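Local coordinates for protein type-iv like pilin ttha1222 (Thermus thermophilus, PDB 5G2F) that is a type IV-like pilin of the competence system, here as its soluble C-terminal part, and probably takes part in DNA uptake during natural transformation, at residues A2-A5 and A6-Y10. Residues are numbered along the deposited sequence; the frame is centred on the assembly and turned at random.
Sequences ANLA and AGQSY
Q8 lies back along the helix over L4, one turn earlier, and the pair forms the side-chain part of this i to i+4 contact in the first two turns of helix 3-19. Starting at CB, the Q8 chain first passes the carbonyl oxygen of L4, with Q8 CB 3.4 Å from L4 O. With CG anti to its own carbonyl carbon (chi1 -73°), the chain runs back toward the N-terminus, and Q8 CG sits 3.3 Å from L4 O. The amide then meets the isobutyl group: Q8 CD is 3.8 Å from L4 CG and equally far from L4 CD1. At the tip Q8 OE1 comes to 3.6 Å from L4 O, two acceptors that cannot bond to each other, and lies beside A5 CA; Q8 NE2 is 3.9 Å from L4 CD1. NE2 also donates a hydrogen bond to the carbonyl of T84, tying the helix to the chain just past the edge strand 82-83. Beneath the side chains run regular alpha-helical bonds, among them Q8 N to L4 O (2.9 Å), almost straight at 170°. Without the amide, as with an alanine here, one flank of L4 would probably lose its cover and the T84 carbonyl its donor from the helix. The glutamine thus works in two ways, packing on leucine by van der Waals contact while NE2 donates an N-H to T84 O, a polar link from the helix to the segment following the last strand of the pilin sheet.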
# COMPACT_ATOMS: atom_id res chain seq x y z
N ALA A 2 -8.79 -25.08 -7.02
CA ALA A 2 -8.77 -24.09 -8.12
C ALA A 2 -7.97 -22.87 -7.69
O ALA A 2 -8.45 -21.74 -7.81
CB ALA A 2 -10.19 -23.70 -8.48
N ASN A 3 -6.77 -23.10 -7.17
CA ASN A 3 -5.94 -22.00 -6.63
C ASN A 3 -5.44 -21.06 -7.72
O ASN A 3 -5.44 -19.85 -7.52
CB ASN A 3 -4.73 -22.55 -5.88
CG ASN A 3 -5.08 -23.04 -4.48
OD1 ASN A 3 -5.97 -22.52 -3.84
ND2 ASN A 3 -4.40 -24.07 -4.04
N LEU A 4 -4.99 -21.62 -8.84
CA LEU A 4 -4.58 -20.79 -9.94
C LEU A 4 -5.75 -19.91 -10.33
O LEU A 4 -5.60 -18.69 -10.48
CB LEU A 4 -4.12 -21.62 -11.14
CG LEU A 4 -3.81 -20.78 -12.39
CD1 LEU A 4 -2.74 -19.72 -12.15
CD2 LEU A 4 -3.42 -21.70 -13.55
N ALA A 5 -6.94 -20.49 -10.46
CA ALA A 5 -8.12 -19.67 -10.77
C ALA A 5 -8.40 -18.61 -9.70
O ALA A 5 -8.73 -17.46 -10.05
CB ALA A 5 -9.35 -20.53 -11.00
N ALA A 6 -8.23 -18.95 -8.43
CA ALA A 6 -8.50 -17.98 -7.37
C ALA A 6 -7.50 -16.83 -7.43
O ALA A 6 -7.86 -15.67 -7.24
CB ALA A 6 -8.50 -18.64 -5.99
N GLY A 7 -6.24 -17.16 -7.70
CA GLY A 7 -5.19 -16.12 -7.78
C GLY A 7 -5.40 -15.24 -8.98
O GLY A 7 -5.28 -14.02 -8.89
N GLN A 8 -5.72 -15.86 -10.12
CA GLN A 8 -6.06 -15.11 -11.31
C GLN A 8 -7.22 -14.15 -11.12
O GLN A 8 -7.12 -12.96 -11.47
CB GLN A 8 -6.36 -16.05 -12.47
CG GLN A 8 -5.14 -16.74 -13.05
CD GLN A 8 -5.49 -17.83 -14.06
OE1 GLN A 8 -6.51 -18.51 -13.94
NE2 GLN A 8 -4.62 -18.03 -15.06
N SER A 9 -8.29 -14.64 -10.53
CA SER A 9 -9.44 -13.81 -10.21
C SER A 9 -9.07 -12.63 -9.29
O SER A 9 -9.51 -11.49 -9.49
CB SER A 9 -10.54 -14.72 -9.60
OG SER A 9 -11.69 -13.98 -9.22
N TYR A 10 -8.22 -12.87 -8.29
CA TYR A 10 -7.77 -11.79 -7.40
C TYR A 10 -7.00 -10.72 -8.14
O TYR A 10 -7.26 -9.53 -8.00
CB TYR A 10 -6.91 -12.35 -6.27
CG TYR A 10 -6.46 -11.33 -5.30
CD1 TYR A 10 -7.39 -10.72 -4.44
CD2 TYR A 10 -5.15 -10.91 -5.24
CE1 TYR A 10 -7.00 -9.74 -3.55
CE2 TYR A 10 -4.74 -9.94 -4.35
CZ TYR A 10 -5.67 -9.37 -3.48
OH TYR A 10 -5.27 -8.36 -2.60